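Local coordinates for chromosome partition protein Smc (Pyrococcus furiosus, PDB 3NWC) that is thought to be required for chromosome condensation and partitioning, its hinge domain mediating homodimerization and binding DNA, at residues Leu53-Ala58 with Thr131-Ser136; Gly38-Leu43 with Glu121-Phe126; Glu26-Ser31 with Gly87-Leu92. All coordinates share one frame; numbering follows the deposited sequence. Where two conformers were deposited one is given.

Contact 1: residues Leu53-Ala58 with Thr131-Ser136; sequences LAIEVA and TVIVNS
Ala58 and Thr131 meet through methyl groups, Ala58 CB lying 3.8 Å from Thr131 CG2, and this is the closest of three apolar touches between helix 52-59 and strand 131-134. One helical turn earlier, Ala54 CB rests against Ile133 CG2 at 4.3 Å. The third touch joins branch ends: Ile55 starts off to one side of the strand, but its CD1 swings in to lie 4.4 Å from Ile133 CD1. Ile133 therefore presents one branch to each of two helix residues. Both alanines meet the strand through CB; the short segments' axes pass 9.9 Å apart and run roughly opposed, at 144°.

Polar bonding is handled by a third party. Thr131 chi1 of -56° sets CG2 anti to the backbone N, turning the methyl to Ala58, while OG1 is hydrogen-bonded to Arg148 NH1. The same guanidinium nitrogen binds Ala58 O, so Arg148, from the neighbouring strand 148-151, bridges the helix and the strand. Within this part of the SMC hinge domain, the helix thus packs on one face of the mixed sheet. With no hydrogen bond passing directly between the two segments, their fit rests on buried methyl packing, and the buried threonine hydroxyl is satisfied by Arg148.

Contact 2: residues Gly38-Leu43 with Glu121-Phe126; sequences GTLAEL and ENAVKF
Leu40, whose side chain meets Ala123 and Val124, is preceded by a residue held by a polar bond: Thr39 N donates to Glu42 OE1 at 3.0 Å, with an N-H...O angle of 157°. The donor does not lie flat with the carboxylate but approaches from 40° above its plane. In return, Thr39 OG1 accepts a weak hydrogen bond of 3.3 Å from Glu42 N. Together the two form a capping box, with Thr39 as the N-cap of the short helix 40-43. The other carboxylate oxygen, Glu42 OE2, lies close to Glu26 OE2, a proximity of like charges that could favour protonation of one of them.

In the SMC hinge domain this cap marks the point where strand 36-39 gives way to a helical turn, and the turn directs Leu40 toward helix 121-128. A chi1 of -79°, which puts CG of Leu40 anti to the carbonyl carbon, aims the branch point at the helix, and the two methyls part from there. The Leu40 and Val124 side chains cross obliquely, with Leu40 CD2 4.1 Å from Val124 CG2; Leu40 CD2 also lies 4.4 Å from Ala123 CB. Leu40 CD1 faces the helix backbone and comes within 4.1 Å of Ala123 O. That carbonyl oxygen also lies in the plane of the Phe126 ring, at its edge, so one backbone oxygen is flanked by a leucine methyl and an aromatic rim. Val67 on strand 66-68 packs against both Leu40 and Ala123, while Leu92 on strand 89-93 touches Leu40 and Phe126. Asn122 ND2, on the same helix as Ala123, is hydrogen-bonded to Leu94 O.

Contact 3: residues Glu26-Ser31 with Gly87-Leu92; sequences EELKRS and GRLTFL
Leu28 packs its tip against Leu89 and Phe91, joining the end of helix 24-28 to an edge strand of the hinge domain's three-stranded mixed sheet. That strand pairs antiparallel with a strand of the second subunit, so the sheet continues across the dimer interface.

From the backbone, the Leu28 CB bond already points at the strand, though CB itself remains 5.3 Å from Leu89 CD1. CG narrows that gap to 4.4 Å. Because chi2 is -177°, CD1 prolongs the line of the chain and carries out the real contact: it meets Leu89 CD1 tip to tip at 3.6 Å. The same methyl lies 3.7 Å from Phe91 CE1, nearly in the ring plane, and thus touches the edge of the ring between CE1 and CZ rather than a face. Tyr80 of helix 71-83 packs against Leu28 as well, while Ala77 and Ile78 of that helix touch Phe91.

Behind the side chain, the carbonyl of Leu28 is gripped twice by Ser31. Ser31 N bonds to Leu28 O at 3.1 Å. Ser31 OG donates to Leu28 O at 2.6 Å. This second bond lies in the carbonyl plane, on a lone pair, with a C=O...OG angle of 142°.

In the fold
From the N terminus, the chain passes the first halves of contact 3 (26-31), contact 2 (38-43) and contact 1 (53-58) before it reaches any partner. The second halves then follow in the same order, at 87-92, 121-126 and 131-136, so every pair of loops crosses and none nests. Contact 3 closes its loop first and joins helix 24-28 to the three-stranded sheet. Contact 2 brings helix 121-128 to that same sheet, and contacts 2 and 3 touch where Leu92 packs on Leu40, Ala123 and Phe126. Contact 1 ties helix 52-59 to the five-stranded sheet; its centre is about 28 Å from that of contact 3, on the opposite side of the chain's centre.

Contact 1: residues Leu53-Ala58 with Thr131-Ser136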
loop_
_atom_site.group_PDB
_atom_site.type_symbol
_atom_site.label_atom_id
_atom_site.label_comp_id
_atom_site.label_asym_id
_atom_site.label_seq_id
_atom_site.Cartn_x
_atom_site.Cartn_y
_atom_site.Cartn_z
ATOM N N LEU A 53 10.596 -14.774 2.199
ATOM C CA LEU A 53 10.454 -13.688 1.229
ATOM C C LEU A 53 9.012 -13.598 0.711
ATOM O O LEU A 53 8.427 -12.519 0.610
ATOM C CB LEU A 53 11.458 -13.861 0.076
ATOM C CG LEU A 53 11.468 -12.827 -1.059
ATOM C CD1 LEU A 53 11.724 -11.397 -0.536
ATOM C CD2 LEU A 53 12.511 -13.197 -2.096
ATOM N N ALA A 54 8.426 -14.743 0.386
ATOM C CA ALA A 54 7.047 -14.746 -0.103
ATOM C C ALA A 54 6.077 -14.084 0.872
ATOM O O ALA A 54 5.187 -13.330 0.470
ATOM C CB ALA A 54 6.611 -16.188 -0.411
ATOM N N ILE A 55 6.247 -14.365 2.160
ATOM C CA ILE A 55 5.380 -13.793 3.185
ATOM C C ILE A 55 5.670 -12.299 3.405
ATOM O O ILE A 55 4.743 -11.506 3.568
ATOM C CB ILE A 55 5.489 -14.569 4.521
ATOM C CG1 ILE A 55 4.946 -15.992 4.314
ATOM C CG2 ILE A 55 4.710 -13.869 5.615
ATOM C CD1 ILE A 55 3.538 -15.989 3.718
ATOM N N GLU A 56 6.946 -11.922 3.417
ATOM C CA GLU A 56 7.291 -10.497 3.493
ATOM C C GLU A 56 6.613 -9.738 2.354
ATOM O O GLU A 56 5.991 -8.693 2.577
ATOM C CB GLU A 56 8.809 -10.308 3.429
ATOM C CG GLU A 56 9.266 -8.850 3.259
ATOM C CD GLU A 56 8.943 -7.982 4.455
ATOM O OE1 GLU A 56 8.940 -8.495 5.590
ATOM O OE2 GLU A 56 8.699 -6.774 4.253
ATOM N N VAL A 57 6.749 -10.251 1.131
ATOM C CA VAL A 57 6.149 -9.602 -0.040
ATOM C C VAL A 57 4.616 -9.604 0.017
ATOM O O VAL A 57 3.953 -8.591 -0.272
ATOM C CB VAL A 57 6.652 -10.254 -1.358
ATOM C CG1 VAL A 57 5.868 -9.755 -2.561
ATOM C CG2 VAL A 57 8.165 -10.017 -1.536
ATOM N N ALA A 58 4.032 -10.738 0.382
ATOM C CA ALA A 58 2.574 -10.800 0.361
ATOM C C ALA A 58 1.920 -9.928 1.438
ATOM O O ALA A 58 0.793 -9.441 1.260
ATOM C CB ALA A 58 2.078 -12.250 0.453
ATOM N N THR A 131 -4.159 -15.199 -0.377
ATOM C CA THR A 131 -2.868 -15.301 -1.046
ATOM C C THR A 131 -2.404 -16.745 -1.207
ATOM O O THR A 131 -2.387 -17.515 -0.258
ATOM C CB THR A 131 -1.759 -14.499 -0.316
ATOM O OG1 THR A 131 -2.180 -13.143 -0.192
ATOM C CG2 THR A 131 -0.461 -14.535 -1.108
ATOM N N VAL A 132 -1.986 -17.067 -2.421
ATOM C CA VAL A 132 -1.388 -18.346 -2.722
ATOM C C VAL A 132 0.058 -18.183 -3.144
ATOM O O VAL A 132 0.418 -17.244 -3.864
ATOM C CB VAL A 132 -2.209 -19.053 -3.837
ATOM C CG1 VAL A 132 -1.596 -20.383 -4.196
ATOM C CG2 VAL A 132 -3.653 -19.212 -3.389
ATOM N N ILE A 133 0.898 -19.099 -2.666
ATOM C CA ILE A 133 2.308 -19.110 -3.019
ATOM C C ILE A 133 2.502 -20.065 -4.185
ATOM O O ILE A 133 2.061 -21.222 -4.139
ATOM C CB ILE A 133 3.166 -19.567 -1.832
ATOM C CG1 ILE A 133 2.875 -18.695 -0.603
ATOM C CG2 ILE A 133 4.644 -19.541 -2.195
ATOM C CD1 ILE A 133 3.536 -19.187 0.677
ATOM N N VAL A 134 3.135 -19.561 -5.237
ATOM C CA VAL A 134 3.453 -20.340 -6.422
ATOM C C VAL A 134 4.961 -20.259 -6.677
ATOM O O VAL A 134 5.640 -19.362 -6.168
ATOM C CB VAL A 134 2.676 -19.834 -7.648
ATOM C CG1 VAL A 134 1.182 -19.742 -7.325
ATOM C CG2 VAL A 134 3.196 -18.481 -8.085
ATOM N N ASN A 135 5.483 -21.194 -7.461
ATOM C CA ASN A 135 6.931 -21.329 -7.612
ATOM C C ASN A 135 7.615 -20.305 -8.522
ATOM O O ASN A 135 8.780 -19.970 -8.302
ATOM C CB ASN A 135 7.289 -22.748 -8.059
ATOM C CG ASN A 135 6.801 -23.797 -7.089
ATOM O OD1 ASN A 135 5.625 -24.171 -7.099
ATOM N ND2 ASN A 135 7.700 -24.283 -6.242
ATOM N N SER A 136 6.916 -19.825 -9.546
ATOM C CA SER A 136 7.517 -18.860 -10.470
ATOM C C SER A 136 6.500 -18.024 -11.247
ATOM O O SER A 136 5.295 -18.230 -11.127
ATOM C CB SER A 136 8.488 -19.558 -11.430
ATOM O OG SER A 136 8.068 -20.877 -11.722
#

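Contact 2: residues Gly38-Leu43 with Glu121-Phe126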
loop_
_atom_site.group_PDB
_atom_site.type_symbol
_atom_site.label_atom_id
_atom_site.label_comp_id
_atom_site.label_asym_id
_atom_site.label_seq_id
_atom_site.Cartn_x
_atom_site.Cartn_y
_atom_site.Cartn_z
ATOM N N GLY A 38 -1.200 -4.841 18.521
ATOM C CA GLY A 38 0.104 -4.637 17.913
ATOM C C GLY A 38 0.027 -4.714 16.401
ATOM O O GLY A 38 -1.050 -4.874 15.844
ATOM N N THR A 39 1.174 -4.591 15.737
ATOM C CA THR A 39 1.227 -4.697 14.287
ATOM C C THR A 39 1.199 -6.154 13.846
ATOM O O THR A 39 1.605 -7.036 14.597
ATOM C CB THR A 39 2.514 -4.059 13.738
ATOM O OG1 THR A 39 3.647 -4.786 14.227
ATOM C CG2 THR A 39 2.631 -2.601 14.189
ATOM N N LEU A 40 0.737 -6.408 12.627
ATOM C CA LEU A 40 0.767 -7.756 12.084
ATOM C C LEU A 40 2.187 -8.308 12.061
ATOM O O LEU A 40 2.390 -9.492 12.270
ATOM C CB LEU A 40 0.155 -7.802 10.679
ATOM C CG LEU A 40 -1.366 -7.814 10.656
ATOM C CD1 LEU A 40 -1.896 -7.802 9.213
ATOM C CD2 LEU A 40 -1.835 -9.061 11.399
ATOM N N ALA A 41 3.161 -7.441 11.799
ATOM C CA ALA A 41 4.561 -7.860 11.829
ATOM C C ALA A 41 4.962 -8.431 13.188
ATOM O O ALA A 41 5.850 -9.283 13.265
ATOM C CB ALA A 41 5.481 -6.705 11.439
ATOM N N GLU A 42 4.318 -7.976 14.258
ATOM C CA GLU A 42 4.668 -8.451 15.590
ATOM C C GLU A 42 3.876 -9.693 15.948
ATOM O O GLU A 42 4.168 -10.360 16.941
ATOM C CB GLU A 42 4.403 -7.371 16.642
ATOM C CG GLU A 42 5.245 -6.120 16.458
ATOM C CD GLU A 42 4.787 -4.962 17.317
ATOM O OE1 GLU A 42 3.571 -4.843 17.588
ATOM O OE2 GLU A 42 5.653 -4.162 17.724
ATOM N N LEU A 43 2.877 -10.010 15.127
ATOM C CA LEU A 43 1.891 -11.009 15.511
ATOM C C LEU A 43 1.937 -12.273 14.654
ATOM O O LEU A 43 1.256 -13.259 14.951
ATOM C CB LEU A 43 0.486 -10.390 15.449
ATOM C CG LEU A 43 0.209 -9.234 16.410
ATOM C CD1 LEU A 43 -1.127 -8.547 16.102
ATOM C CD2 LEU A 43 0.246 -9.736 17.846
ATOM N N GLU A 121 -7.272 -13.871 14.131
ATOM C CA GLU A 121 -7.411 -14.542 12.846
ATOM C C GLU A 121 -8.071 -13.679 11.767
ATOM O O GLU A 121 -7.702 -13.767 10.595
ATOM C CB GLU A 121 -8.158 -15.871 12.999
ATOM C CG GLU A 121 -9.583 -15.735 13.490
ATOM C CD GLU A 121 -10.249 -17.081 13.700
ATOM O OE1 GLU A 121 -9.895 -18.039 12.978
ATOM O OE2 GLU A 121 -11.121 -17.181 14.588
ATOM N N ASN A 122 -9.028 -12.841 12.140
ATOM C CA ASN A 122 -9.719 -12.058 11.125
ATOM C C ASN A 122 -8.775 -11.072 10.462
ATOM O O ASN A 122 -8.885 -10.810 9.276
ATOM C CB ASN A 122 -10.912 -11.316 11.699
ATOM C CG ASN A 122 -12.011 -12.252 12.141
ATOM O OD1 ASN A 122 -12.052 -13.411 11.724
ATOM N ND2 ASN A 122 -12.901 -11.761 12.992
ATOM N N ALA A 123 -7.853 -10.535 11.251
ATOM C CA ALA A 123 -6.861 -9.585 10.754
ATOM C C ALA A 123 -5.830 -10.276 9.885
ATOM O O ALA A 123 -5.439 -9.749 8.851
ATOM C CB ALA A 123 -6.188 -8.873 11.903
ATOM N N VAL A 124 -5.398 -11.466 10.299
ATOM C CA VAL A 124 -4.426 -12.217 9.512
ATOM C C VAL A 124 -5.008 -12.685 8.183
ATOM O O VAL A 124 -4.356 -12.603 7.137
ATOM C CB VAL A 124 -3.890 -13.427 10.307
ATOM C CG1 VAL A 124 -3.042 -14.316 9.408
ATOM C CG2 VAL A 124 -3.092 -12.932 11.486
ATOM N N LYS A 125 -6.248 -13.163 8.212
ATOM C CA LYS A 125 -6.882 -13.641 6.991
ATOM C C LYS A 125 -7.281 -12.486 6.076
ATOM O O LYS A 125 -7.340 -12.644 4.859
ATOM C CB LYS A 125 -8.077 -14.538 7.313
ATOM C CG LYS A 125 -7.665 -15.885 7.877
ATOM C CD LYS A 125 -8.865 -16.648 8.421
ATOM C CE LYS A 125 -8.434 -17.976 9.026
ATOM N NZ LYS A 125 -7.766 -18.843 8.010
ATOM N N PHE A 126 -7.551 -11.326 6.658
ATOM C CA PHE A 126 -7.740 -10.136 5.833
ATOM C C PHE A 126 -6.468 -9.859 5.015
ATOM O O PHE A 126 -6.536 -9.561 3.827
ATOM C CB PHE A 126 -8.091 -8.914 6.681
ATOM C CG PHE A 126 -7.630 -7.621 6.070
ATOM C CD1 PHE A 126 -8.327 -7.052 5.013
ATOM C CD2 PHE A 126 -6.485 -7.007 6.524
ATOM C CE1 PHE A 126 -7.884 -5.882 4.438
ATOM C CE2 PHE A 126 -6.044 -5.841 5.956
ATOM C CZ PHE A 126 -6.749 -5.278 4.916
#

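Contact 3: residues Glu26-Ser31 with Gly87-Leu92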
loop_
_atom_site.group_PDB
_atom_site.type_symbol
_atom_site.label_atom_id
_atom_site.label_comp_id
_atom_site.label_asym_id
_atom_site.label_seq_id
_atom_site.Cartn_x
_atom_site.Cartn_y
_atom_site.Cartn_z
ATOM N N GLU A 26 4.563 1.967 18.677
ATOM C CA GLU A 26 5.192 1.812 19.983
ATOM C C GLU A 26 4.706 2.855 20.989
ATOM O O GLU A 26 4.462 2.534 22.153
ATOM C CB GLU A 26 6.720 1.865 19.853
ATOM C CG GLU A 26 7.299 0.728 19.027
ATOM C CD GLU A 26 6.773 -0.625 19.468
ATOM O OE1 GLU A 26 7.095 -1.048 20.599
ATOM O OE2 GLU A 26 6.029 -1.261 18.689
ATOM N N GLU A 27 4.574 4.098 20.540
ATOM C CA GLU A 27 4.070 5.178 21.388
ATOM C C GLU A 27 2.610 4.953 21.795
ATOM O O GLU A 27 2.174 5.447 22.834
ATOM C CB GLU A 27 4.232 6.534 20.686
ATOM C CG GLU A 27 5.079 7.549 21.451
ATOM C CD GLU A 27 4.245 8.524 22.269
ATOM O OE1 GLU A 27 3.018 8.596 22.051
ATOM O OE2 GLU A 27 4.819 9.222 23.128
ATOM N N LEU A 28 1.860 4.208 20.983
ATOM C CA LEU A 28 0.461 3.902 21.300
ATOM C C LEU A 28 0.314 3.000 22.523
ATOM O O LEU A 28 -0.682 3.076 23.239
ATOM C CB LEU A 28 -0.256 3.247 20.109
ATOM C CG LEU A 28 -0.956 4.137 19.082
ATOM C CD1 LEU A 28 -1.653 3.277 18.038
ATOM C CD2 LEU A 28 -1.954 5.074 19.753
ATOM N N LYS A 29 1.297 2.136 22.754
ATOM C CA LYS A 29 1.234 1.220 23.892
ATOM C C LYS A 29 1.487 1.944 25.217
ATOM O O LYS A 29 1.515 1.325 26.280
ATOM C CB LYS A 29 2.208 0.054 23.714
ATOM C CG LYS A 29 1.846 -0.879 22.567
ATOM C CD LYS A 29 2.571 -2.216 22.685
ATOM C CE LYS A 29 2.093 -3.012 23.903
ATOM N NZ LYS A 29 0.647 -3.393 23.817
ATOM N N ARG A 30 1.659 3.258 25.142
ATOM C CA ARG A 30 1.869 4.073 26.328
ATOM C C ARG A 30 0.806 5.161 26.398
ATOM O O ARG A 30 0.913 6.110 27.173
ATOM C CB ARG A 30 3.271 4.688 26.316
ATOM C CG ARG A 30 4.395 3.667 26.451
ATOM C CD ARG A 30 4.378 3.001 27.822
ATOM N NE ARG A 30 4.685 3.944 28.895
ATOM C CZ ARG A 30 4.779 3.615 30.180
ATOM N NH1 ARG A 30 4.588 2.359 30.562
ATOM N NH2 ARG A 30 5.068 4.542 31.083
ATOM N N SER A 31 -0.224 5.010 25.579
ATOM C CA SER A 31 -1.338 5.944 25.571
ATOM C C SER A 31 -2.386 5.555 26.615
ATOM O O SER A 31 -3.248 6.360 26.967
ATOM C CB SER A 31 -1.990 5.959 24.193
ATOM O OG SER A 31 -2.571 4.700 23.919
ATOM N N GLY A 87 2.067 11.139 13.317
ATOM C CA GLY A 87 1.853 10.639 11.972
ATOM C C GLY A 87 0.623 9.759 11.857
ATOM O O GLY A 87 -0.332 9.912 12.610
ATOM N N ARG A 88 0.661 8.830 10.906
ATOM C CA ARG A 88 -0.506 8.016 10.574
ATOM C C ARG A 88 -0.290 6.527 10.779
ATOM O O ARG A 88 0.824 6.028 10.647
ATOM C CB ARG A 88 -0.927 8.269 9.125
ATOM C CG ARG A 88 -1.534 9.649 8.939
ATOM C CD ARG A 88 -1.661 10.008 7.489
ATOM N NE ARG A 88 -2.669 9.224 6.743
ATOM C CZ ARG A 88 -3.960 9.556 6.637
ATOM N NH1 ARG A 88 -4.450 10.610 7.275
ATOM N NH2 ARG A 88 -4.780 8.827 5.893
ATOM N N LEU A 89 -1.376 5.832 11.114
ATOM C CA LEU A 89 -1.400 4.371 11.128
ATOM C C LEU A 89 -2.692 3.857 10.523
ATOM O O LEU A 89 -3.698 4.565 10.487
ATOM C CB LEU A 89 -1.293 3.834 12.558
ATOM C CG LEU A 89 -0.004 4.128 13.330
ATOM C CD1 LEU A 89 -0.148 3.696 14.793
ATOM C CD2 LEU A 89 1.225 3.478 12.681
ATOM N N THR A 90 -2.643 2.612 10.049
ATOM C CA THR A 90 -3.796 1.885 9.560
ATOM C C THR A 90 -4.192 0.863 10.610
ATOM O O THR A 90 -3.355 0.074 11.073
ATOM C CB THR A 90 -3.469 1.168 8.241
ATOM O OG1 THR A 90 -3.116 2.147 7.259
ATOM C CG2 THR A 90 -4.681 0.383 7.741
ATOM N N PHE A 91 -5.462 0.899 11.006
ATOM C CA PHE A 91 -5.951 0.026 12.074
ATOM C C PHE A 91 -6.864 -1.050 11.530
ATOM O O PHE A 91 -7.666 -0.783 10.626
ATOM C CB PHE A 91 -6.683 0.866 13.114
ATOM C CG PHE A 91 -5.797 1.880 13.789
ATOM C CD1 PHE A 91 -5.043 1.530 14.900
ATOM C CD2 PHE A 91 -5.699 3.175 13.296
ATOM C CE1 PHE A 91 -4.215 2.462 15.518
ATOM C CE2 PHE A 91 -4.873 4.111 13.905
ATOM C CZ PHE A 91 -4.131 3.751 15.023
ATOM N N LEU A 92 -6.744 -2.257 12.087
ATOM C CA LEU A 92 -7.579 -3.397 11.701
ATOM C C LEU A 92 -8.475 -3.819 12.873
ATOM O O LEU A 92 -8.020 -4.504 13.788
ATOM C CB LEU A 92 -6.699 -4.571 11.267
ATOM C CG LEU A 92 -5.601 -4.247 10.242
ATOM C CD1 LEU A 92 -4.870 -5.517 9.838
ATOM C CD2 LEU A 92 -6.198 -3.580 9.016
#